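Local atomic coordinates of putative ABC transporter subunit, substrate-binding component (Rhodopseudomonas palustris, PDB entry 4EVR), a protein that binds benzoate in the cleft between its two lobes, probably as the substrate-binding component of an ABC importer for aromatic carboxylates. Residues S65-A70 against S92-A97; W159-G164 against I188-V193; F240-V245 against I256-H261. One frame throughout, in Å; residues are numbered along the deposited sequence.

Contact 1 of 3, residues S65-A70 against S92-A97. With BEZ (benzoic acid), chain B.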
loop_
_atom_site.group_PDB
_atom_site.type_symbol
_atom_site.label_atom_id
_atom_site.label_comp_id
_atom_site.label_asym_id
_atom_site.label_seq_id
_atom_site.Cartn_x
_atom_site.Cartn_y
_atom_site.Cartn_z
ATOM N N SER A 65 4.809 -10.502 -8.902
ATOM C CA SER A 65 4.047 -10.926 -7.696
ATOM C C SER A 65 4.176 -12.397 -7.477
ATOM O O SER A 65 3.207 -13.062 -7.106
ATOM C CB SER A 65 2.574 -10.535 -7.802
ATOM O OG SER A 65 2.515 -9.117 -7.894
ATOM N N ALA A 66 5.395 -12.935 -7.650
ATOM C CA ALA A 66 5.655 -14.384 -7.604
ATOM C C ALA A 66 6.636 -14.710 -6.457
ATOM O O ALA A 66 7.828 -14.665 -6.655
ATOM C CB ALA A 66 6.221 -14.880 -8.950
ATOM N N PRO A 67 6.132 -15.054 -5.261
ATOM C CA PRO A 67 7.021 -15.412 -4.138
ATOM C C PRO A 67 8.140 -16.436 -4.462
ATOM O O PRO A 67 9.244 -16.246 -3.966
ATOM C CB PRO A 67 6.044 -15.987 -3.103
ATOM C CG PRO A 67 4.782 -15.296 -3.382
ATOM C CD PRO A 67 4.708 -15.181 -4.870
ATOM N N PRO A 68 7.947 -17.451 -5.329
ATOM C CA PRO A 68 9.044 -18.425 -5.604
ATOM C C PRO A 68 10.278 -17.804 -6.273
ATOM O O PRO A 68 11.355 -18.352 -6.176
ATOM C CB PRO A 68 8.376 -19.413 -6.561
ATOM C CG PRO A 68 6.936 -19.379 -6.183
ATOM C CD PRO A 68 6.698 -17.903 -5.981
ATOM N N LYS A 69 10.137 -16.637 -6.930
ATOM C CA LYS A 69 11.250 -15.954 -7.593
ATOM C C LYS A 69 11.904 -14.845 -6.755
ATOM O O LYS A 69 12.915 -14.283 -7.176
ATOM C CB LYS A 69 10.674 -15.273 -8.850
ATOM C CG LYS A 69 10.119 -16.246 -9.869
ATOM C CD LYS A 69 10.008 -15.616 -11.257
ATOM C CE LYS A 69 9.777 -16.641 -12.351
ATOM N NZ LYS A 69 9.996 -16.068 -13.711
ATOM N N ALA A 70 11.358 -14.538 -5.586
ATOM C CA ALA A 70 11.703 -13.348 -4.810
ATOM C C ALA A 70 13.108 -13.379 -4.232
ATOM O O ALA A 70 13.822 -12.389 -4.318
ATOM C CB ALA A 70 10.695 -13.146 -3.687
ATOM N N SER A 92 2.796 -8.702 -0.498
ATOM C CA SER A 92 3.346 -9.002 0.846
ATOM C C SER A 92 4.162 -10.296 0.935
ATOM O O SER A 92 5.045 -10.379 1.785
ATOM C CB SER A 92 2.228 -9.097 1.877
ATOM O OG SER A 92 1.821 -7.844 2.391
ATOM N N GLY A 93 3.853 -11.314 0.146
ATOM C CA GLY A 93 4.645 -12.566 0.200
ATOM C C GLY A 93 6.005 -12.337 -0.427
ATOM O O GLY A 93 7.039 -12.633 0.160
ATOM N N VAL A 94 6.027 -11.650 -1.569
ATOM C CA VAL A 94 7.276 -11.325 -2.205
ATOM C C VAL A 94 8.102 -10.433 -1.237
ATOM O O VAL A 94 9.289 -10.691 -1.034
ATOM C CB VAL A 94 7.080 -10.620 -3.551
ATOM C CG1 VAL A 94 8.414 -10.188 -4.146
ATOM C CG2 VAL A 94 6.277 -11.461 -4.548
ATOM N N ALA A 95 7.456 -9.403 -0.635
ATOM C CA ALA A 95 8.126 -8.443 0.217
ATOM C C ALA A 95 8.722 -9.082 1.438
ATOM O O ALA A 95 9.800 -8.671 1.887
ATOM C CB ALA A 95 7.194 -7.331 0.656
HETATM N N MSE A 96 8.038 -10.030 2.013
HETATM C CA MSE A 96 8.593 -10.746 3.177
HETATM C C MSE A 96 9.884 -11.462 2.842
HETATM O O MSE A 96 10.841 -11.424 3.649
HETATM C CB MSE A 96 7.601 -11.777 3.712
HETATM C CG MSE A 96 6.506 -11.112 4.561
HETATM SE SE MSE A 96 4.945 -12.279 5.056
HETATM C CE MSE A 96 5.818 -13.798 5.077
ATOM N N ALA A 97 9.939 -12.123 1.667
ATOM C CA ALA A 97 11.172 -12.824 1.264
ATOM C C ALA A 97 12.279 -11.825 0.948
ATOM O O ALA A 97 13.424 -12.063 1.302
ATOM C CB ALA A 97 10.919 -13.699 0.062
HETATM C C BEZ B . -0.028 -6.561 -0.192
HETATM O O1 BEZ B . 0.601 -6.217 0.852
HETATM O O2 BEZ B . 0.100 -7.692 -0.739
HETATM C C1 BEZ B . -0.881 -5.577 -0.922
HETATM C C2 BEZ B . -1.098 -5.718 -2.303
HETATM C C3 BEZ B . -1.887 -4.795 -2.985
HETATM C C4 BEZ B . -2.483 -3.777 -2.226
HETATM C C5 BEZ B . -2.260 -3.649 -0.845
HETATM C C6 BEZ B . -1.444 -4.525 -0.182
#
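In one lobe of this type I periplasmic binding protein fold, Val94 of helix 92-105 packs against segment 65-70, with Pro67, Ala70 and the loop just before them as its partners. No hydrogen bond joins the two segments, which meet by van der Waals packing alone. Val94 has CG1 anti to its backbone N (chi1 175°), which divides the two methyls between different targets. Val94 CG2 turns to the backbone of the loop, 3.5 Å from Ala66 N. The same Val94 CG2 also reaches the proline ring, 4.1 Å from Pro67 CD. Val94 CG1 instead faces Ala70 and lies 3.8 Å from Ala70 CB. One turn further along, Ala97 CB touches that same methyl of Ala70, so two small residues let the segments approach closely. Pro67 fits beside Gly93, whose lack of a side chain leaves room for the proline ring.

Helix 92-105 begins at the ligand, and its N-terminal dipole would probably favour an anionic carboxylate. Gly115 N supplies a further hydrogen bond to the benzoate. Ser92 grips both carboxylate oxygens: Ser92 N donates to benzoate O2 over 2.9 Å, and Ser92 OG donates to O1 over 2.6 Å.

Contact 2 of 3, residues W159-G164 against I188-V193. With BEZ (benzoic acid), chain B.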
loop_
_atom_site.group_PDB
_atom_site.type_symbol
_atom_site.label_atom_id
_atom_site.label_comp_id
_atom_site.label_asym_id
_atom_site.label_seq_id
_atom_site.Cartn_x
_atom_site.Cartn_y
_atom_site.Cartn_z
ATOM N N TRP A 159 -8.076 -12.770 -1.460
ATOM C CA TRP A 159 -7.117 -13.767 -1.955
ATOM C C TRP A 159 -6.415 -14.486 -0.783
ATOM O O TRP A 159 -6.186 -13.891 0.313
ATOM C CB TRP A 159 -6.064 -13.089 -2.832
ATOM C CG TRP A 159 -6.554 -12.777 -4.226
ATOM C CD1 TRP A 159 -7.137 -13.643 -5.096
ATOM C CD2 TRP A 159 -6.318 -11.571 -4.965
ATOM N NE1 TRP A 159 -7.237 -13.066 -6.342
ATOM C CE2 TRP A 159 -6.744 -11.794 -6.284
ATOM C CE3 TRP A 159 -5.753 -10.320 -4.639
ATOM C CZ2 TRP A 159 -6.692 -10.789 -7.271
ATOM C CZ3 TRP A 159 -5.629 -9.369 -5.612
ATOM C CH2 TRP A 159 -6.112 -9.592 -6.914
ATOM N N LYS A 160 -6.082 -15.770 -1.014
ATOM C CA LYS A 160 -5.400 -16.646 -0.023
ATOM C C LYS A 160 -3.901 -16.388 0.027
ATOM O O LYS A 160 -3.080 -17.144 -0.529
ATOM C CB LYS A 160 -5.651 -18.104 -0.319
ATOM C CG LYS A 160 -5.430 -18.991 0.892
ATOM C CD LYS A 160 -5.926 -20.435 0.598
ATOM C CE LYS A 160 -5.894 -21.350 1.797
ATOM N NZ LYS A 160 -4.540 -21.436 2.393
ATOM N N TYR A 161 -3.530 -15.243 0.600
ATOM C CA TYR A 161 -2.126 -14.986 0.841
ATOM C C TYR A 161 -2.030 -14.040 2.036
ATOM O O TYR A 161 -3.035 -13.546 2.498
ATOM C CB TYR A 161 -1.364 -14.542 -0.423
ATOM C CG TYR A 161 -1.474 -13.088 -0.781
ATOM C CD1 TYR A 161 -0.400 -12.211 -0.578
ATOM C CD2 TYR A 161 -2.581 -12.605 -1.486
ATOM C CE1 TYR A 161 -0.481 -10.868 -0.963
ATOM C CE2 TYR A 161 -2.663 -11.267 -1.881
ATOM C CZ TYR A 161 -1.584 -10.415 -1.672
ATOM O OH TYR A 161 -1.694 -9.056 -1.976
ATOM N N ALA A 162 -0.847 -13.791 2.525
ATOM C CA ALA A 162 -0.624 -12.967 3.770
ATOM C C ALA A 162 -1.378 -11.642 3.822
ATOM O O ALA A 162 -1.943 -11.336 4.865
ATOM C CB ALA A 162 0.861 -12.679 3.941
ATOM N N ALA A 163 -1.435 -10.866 2.733
ATOM C CA ALA A 163 -2.171 -9.604 2.795
ATOM C C ALA A 163 -3.669 -9.769 3.012
ATOM O O ALA A 163 -4.213 -9.052 3.842
ATOM C CB ALA A 163 -1.922 -8.791 1.574
ATOM N N GLY A 164 -4.328 -10.702 2.306
ATOM C CA GLY A 164 -5.740 -10.930 2.538
ATOM C C GLY A 164 -5.973 -11.399 3.952
ATOM O O GLY A 164 -6.809 -10.875 4.660
ATOM N N ILE A 188 -9.973 -17.033 -2.262
ATOM C CA ILE A 188 -9.711 -17.465 -3.638
ATOM C C ILE A 188 -8.223 -17.517 -3.790
ATOM O O ILE A 188 -7.531 -16.653 -3.246
ATOM C CB ILE A 188 -10.384 -16.394 -4.559
ATOM C CG1 ILE A 188 -11.920 -16.600 -4.481
ATOM C CG2 ILE A 188 -9.966 -16.515 -6.013
ATOM C CD1 ILE A 188 -12.615 -15.392 -4.852
ATOM N N ALA A 189 -7.697 -18.478 -4.505
ATOM C CA ALA A 189 -6.255 -18.536 -4.667
ATOM C C ALA A 189 -5.761 -17.324 -5.424
ATOM O O ALA A 189 -6.390 -16.903 -6.410
ATOM C CB ALA A 189 -5.868 -19.787 -5.424
ATOM N N PHE A 190 -4.621 -16.715 -5.002
ATOM C CA PHE A 190 -4.059 -15.608 -5.742
ATOM C C PHE A 190 -3.440 -16.036 -7.047
ATOM O O PHE A 190 -2.750 -17.066 -7.039
ATOM C CB PHE A 190 -2.975 -14.954 -4.881
ATOM C CG PHE A 190 -2.384 -13.756 -5.581
ATOM C CD1 PHE A 190 -3.001 -12.507 -5.503
ATOM C CD2 PHE A 190 -1.185 -13.850 -6.262
ATOM C CE1 PHE A 190 -2.431 -11.395 -6.119
ATOM C CE2 PHE A 190 -0.623 -12.757 -6.832
ATOM C CZ PHE A 190 -1.239 -11.529 -6.769
ATOM N N PRO A 191 -3.582 -15.322 -8.190
ATOM C CA PRO A 191 -4.334 -14.106 -8.472
ATOM C C PRO A 191 -5.633 -14.425 -9.207
ATOM O O PRO A 191 -5.988 -13.688 -10.122
ATOM C CB PRO A 191 -3.372 -13.360 -9.364
ATOM C CG PRO A 191 -2.746 -14.484 -10.198
ATOM C CD PRO A 191 -2.880 -15.749 -9.411
ATOM N N ASP A 192 -6.344 -15.502 -8.835
ATOM C CA ASP A 192 -7.540 -15.898 -9.625
ATOM C C ASP A 192 -8.693 -14.882 -9.495
ATOM O O ASP A 192 -8.866 -14.269 -8.443
ATOM C CB ASP A 192 -8.020 -17.299 -9.213
ATOM C CG ASP A 192 -7.065 -18.388 -9.548
ATOM O OD1 ASP A 192 -6.234 -18.194 -10.461
ATOM O OD2 ASP A 192 -7.152 -19.450 -8.928
ATOM N N VAL A 193 -9.516 -14.739 -10.566
ATOM C CA VAL A 193 -10.564 -13.742 -10.567
ATOM C C VAL A 193 -11.862 -14.324 -11.095
ATOM O O VAL A 193 -12.653 -13.581 -11.652
ATOM C CB VAL A 193 -10.143 -12.492 -11.316
ATOM C CG1 VAL A 193 -9.006 -11.780 -10.577
ATOM C CG2 VAL A 193 -9.716 -12.821 -12.755
HETATM C C BEZ B . -0.028 -6.561 -0.192
HETATM O O1 BEZ B . 0.601 -6.217 0.852
HETATM O O2 BEZ B . 0.100 -7.692 -0.739
HETATM C C1 BEZ B . -0.881 -5.577 -0.922
HETATM C C2 BEZ B . -1.098 -5.718 -2.303
HETATM C C3 BEZ B . -1.887 -4.795 -2.985
HETATM C C4 BEZ B . -2.483 -3.777 -2.226
HETATM C C5 BEZ B . -2.260 -3.649 -0.845
HETATM C C6 BEZ B . -1.444 -4.525 -0.182
HETATM O O HOH W 1 -3.137 -18.329 -3.145
#
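Trp159 and Ile188 form a parallel beta bridge, CA to CA 4.8 Å, between strands 153-159 and 181-188, and Lys160 N continues the pairing with a 2.8 Å hydrogen bond to Ile188 O. Beyond this point the chains part, and a water spans the gap by donating to Lys160 O and accepting from Phe190 N.

The indole of Trp159 then ties down the loop that follows. Trp159 NE1 donates to Asp192 O at 2.9 Å with a fairly straight N-H...O angle of 162°, the acceptor lying close to the ring plane. Phe190 approaches over a face of the same indole in a T-shaped pair, its CD1-CE1 edge turned toward the six-membered ring and the planes at 81°. Phe190 CD1 comes 3.5 Å from Trp159 CD2, while Phe190 CA sits over the five-membered ring as a CH-pi contact. An extended chi1 of -178° carries the Phe190 ring to the side where Tyr161 stands, and Phe190 CD1 meets Tyr161 CE2 obliquely at 3.8 Å. His91 stacks on Tyr161 and also meets Phe190 edge-to-face, extending this aromatic cluster.

Tyr161, at the N-cap position of helix 162-177, ends in the binding site: Tyr161 OH donates to benzoate O2 across 2.6 Å and is also hydrogen-bonded to Tyr29 OH. So short a donated bond is consistent with a carboxylate carrying negative charge, recognised by a hydroxyl whose ring is held among other aromatic side chains.

Contact 3 of 3, residues F240-V245 against I256-H261. With BEZ (benzoic acid), chain B.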
loop_
_atom_site.group_PDB
_atom_site.type_symbol
_atom_site.label_atom_id
_atom_site.label_comp_id
_atom_site.label_asym_id
_atom_site.label_seq_id
_atom_site.Cartn_x
_atom_site.Cartn_y
_atom_site.Cartn_z
ATOM N N PHE A 240 -7.572 0.077 -1.139
ATOM C CA PHE A 240 -6.944 -0.571 -2.300
ATOM C C PHE A 240 -8.001 -1.182 -3.195
ATOM O O PHE A 240 -7.742 -1.394 -4.395
ATOM C CB PHE A 240 -6.019 -1.689 -1.800
ATOM C CG PHE A 240 -5.206 -1.281 -0.620
ATOM C CD1 PHE A 240 -4.285 -0.269 -0.719
ATOM C CD2 PHE A 240 -5.418 -1.852 0.615
ATOM C CE1 PHE A 240 -3.602 0.160 0.369
ATOM C CE2 PHE A 240 -4.687 -1.443 1.709
ATOM C CZ PHE A 240 -3.851 -0.394 1.601
ATOM N N LEU A 241 -9.190 -1.484 -2.648
ATOM C CA LEU A 241 -10.275 -2.061 -3.488
ATOM C C LEU A 241 -10.726 -1.091 -4.569
ATOM O O LEU A 241 -11.158 -1.549 -5.599
ATOM C CB LEU A 241 -11.439 -2.424 -2.564
ATOM C CG LEU A 241 -12.683 -3.039 -3.227
ATOM C CD1 LEU A 241 -12.363 -4.378 -3.846
ATOM C CD2 LEU A 241 -13.797 -3.068 -2.260
ATOM N N THR A 242 -10.602 0.238 -4.350
ATOM C CA THR A 242 -11.019 1.212 -5.358
ATOM C C THR A 242 -9.933 2.042 -5.890
ATOM O O THR A 242 -10.129 2.620 -6.972
ATOM C CB THR A 242 -12.152 2.144 -4.779
ATOM O OG1 THR A 242 -11.675 2.728 -3.570
ATOM C CG2 THR A 242 -13.434 1.323 -4.448
ATOM N N ASP A 243 -8.753 2.250 -5.141
ATOM C CA ASP A 243 -7.817 3.214 -5.671
ATOM C C ASP A 243 -7.217 2.825 -7.005
ATOM O O ASP A 243 -6.697 1.744 -7.147
ATOM C CB ASP A 243 -6.696 3.490 -4.656
ATOM C CG ASP A 243 -6.912 4.815 -3.964
ATOM O OD1 ASP A 243 -8.040 5.048 -3.463
ATOM O OD2 ASP A 243 -5.967 5.624 -3.929
ATOM N N GLY A 244 -7.230 3.761 -7.951
ATOM C CA GLY A 244 -6.694 3.562 -9.283
ATOM C C GLY A 244 -7.709 3.040 -10.271
ATOM O O GLY A 244 -7.547 3.206 -11.471
ATOM N N VAL A 245 -8.723 2.361 -9.829
ATOM C CA VAL A 245 -9.678 1.729 -10.751
ATOM C C VAL A 245 -11.008 2.482 -10.809
ATOM O O VAL A 245 -11.890 2.007 -11.528
ATOM C CB VAL A 245 -9.921 0.250 -10.322
ATOM C CG1 VAL A 245 -8.601 -0.529 -10.194
ATOM C CG2 VAL A 245 -10.694 0.160 -9.035
ATOM N N ILE A 256 -19.416 2.361 -3.271
ATOM C CA ILE A 256 -18.494 1.516 -2.503
ATOM C C ILE A 256 -17.860 2.354 -1.426
ATOM O O ILE A 256 -17.333 3.391 -1.727
ATOM C CB ILE A 256 -17.433 0.841 -3.380
ATOM C CG1 ILE A 256 -18.112 -0.138 -4.382
ATOM C CG2 ILE A 256 -16.360 0.122 -2.498
ATOM C CD1 ILE A 256 -17.143 -0.751 -5.365
ATOM N N LYS A 257 -17.838 1.855 -0.192
ATOM C CA LYS A 257 -17.282 2.596 0.950
ATOM C C LYS A 257 -15.923 1.990 1.328
ATOM O O LYS A 257 -15.727 0.763 1.293
ATOM C CB LYS A 257 -18.254 2.541 2.126
ATOM C CG LYS A 257 -19.428 3.527 1.912
ATOM C CD LYS A 257 -19.982 4.079 3.137
ATOM C CE LYS A 257 -21.114 5.066 2.875
ATOM N NZ LYS A 257 -22.257 4.462 2.141
ATOM N N THR A 258 -14.938 2.830 1.515
ATOM C CA THR A 258 -13.605 2.339 1.879
ATOM C C THR A 258 -12.930 3.219 2.917
ATOM O O THR A 258 -13.347 4.364 3.185
ATOM C CB THR A 258 -12.631 2.218 0.666
ATOM O OG1 THR A 258 -12.371 3.481 0.096
ATOM C CG2 THR A 258 -13.065 1.271 -0.401
ATOM N N VAL A 259 -11.908 2.643 3.540
ATOM C CA VAL A 259 -11.063 3.335 4.484
ATOM C C VAL A 259 -9.615 3.304 3.954
ATOM O O VAL A 259 -9.089 2.271 3.571
ATOM C CB VAL A 259 -11.187 2.764 5.877
ATOM C CG1 VAL A 259 -10.110 3.362 6.784
ATOM C CG2 VAL A 259 -12.601 3.010 6.466
ATOM N N LEU A 260 -8.976 4.463 3.934
ATOM C CA LEU A 260 -7.620 4.582 3.416
ATOM C C LEU A 260 -6.927 5.793 4.046
ATOM O O LEU A 260 -7.577 6.783 4.384
ATOM C CB LEU A 260 -7.669 4.726 1.892
ATOM C CG LEU A 260 -6.389 4.372 1.145
ATOM C CD1 LEU A 260 -5.990 2.935 1.395
ATOM C CD2 LEU A 260 -6.518 4.686 -0.321
ATOM N N HIS A 261 -5.615 5.743 4.026
ATOM C CA HIS A 261 -4.715 6.805 4.531
ATOM C C HIS A 261 -4.452 7.877 3.453
ATOM O O HIS A 261 -3.610 8.741 3.632
ATOM C CB HIS A 261 -3.399 6.185 5.011
ATOM C CG HIS A 261 -2.817 5.214 3.998
ATOM N ND1 HIS A 261 -3.448 4.004 3.688
ATOM C CD2 HIS A 261 -1.701 5.300 3.261
ATOM C CE1 HIS A 261 -2.675 3.419 2.788
ATOM N NE2 HIS A 261 -1.629 4.165 2.493
HETATM C C BEZ B . -0.028 -6.561 -0.192
HETATM O O1 BEZ B . 0.601 -6.217 0.852
HETATM O O2 BEZ B . 0.100 -7.692 -0.739
HETATM C C1 BEZ B . -0.881 -5.577 -0.922
HETATM C C2 BEZ B . -1.098 -5.718 -2.303
HETATM C C3 BEZ B . -1.887 -4.795 -2.985
HETATM C C4 BEZ B . -2.483 -3.777 -2.226
HETATM C C5 BEZ B . -2.260 -3.649 -0.845
HETATM C C6 BEZ B . -1.444 -4.525 -0.182
#
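Phe240 lies between the ligand and Leu260. Benzoate C5 stands over the centre of one face of the phenyl ring, 3.8 Å from Phe240 CG, while Leu260 CD1 covers the opposite face nearer its rim, 3.8 Å from Phe240 CE1. This methyl makes a CH-pi contact, 26° off the ring normal. The His261 side chain crosses that of Phe240 at about a right angle, bringing His261 CE1 to 4.2 Å from Phe240 CZ. The imidazole is itself fixed by a hydrogen bond between NE2 and Gln292 OE1.

Leu260 uses its second methyl too: Leu260 CD2 rests against the carboxylate of Asp243, 3.5 Å from Asp243 OD1. Asp243 OD1 forms a salt bridge with Arg348, and Asp243 OD2 accepts from Val288 N. Both segments belong to a beta-alpha-beta crossover, in which the chain leaves strand 235-238, passes through residues 240-245 and helix 246-249, and returns as the neighbouring parallel strand 257-260. Leu260, Thr258 and Ile256 point from the returning chain toward the loop.

Further from the ligand, Thr242 and Thr258 meet tip to tip, with Thr242 OG1 3.8 Å from Thr258 CG2. The hydroxyl of Thr258 turns to Arg348 NE, so one arginine steadies both segments. Thr242 also turns its CG2 past Ile256 CG2, 3.7 Å away, and Leu241 CD2 reaches the same isoleucine methyl at 4.1 Å.

In the fold
The three contacts come one after another along the chain, and all three touch the benzoate. Contact 1 belongs to the lobe built on the six-stranded sheet; contacts 2 and 3 belong to the lobe of the seven-stranded sheet. The centres of contacts 1 and 2 are about 13 Å apart, and they pack directly across the cleft, Ser65 against Phe190 and Ser92 against Ala163. Contact 3 lies about 18 Å from contact 2 and about 24 Å from contact 1, centre to centre, without touching either. The carboxylate is thus held where the lobes meet, and the ring is directed toward contact 3, consistent with a closed, ligand-bound cleft.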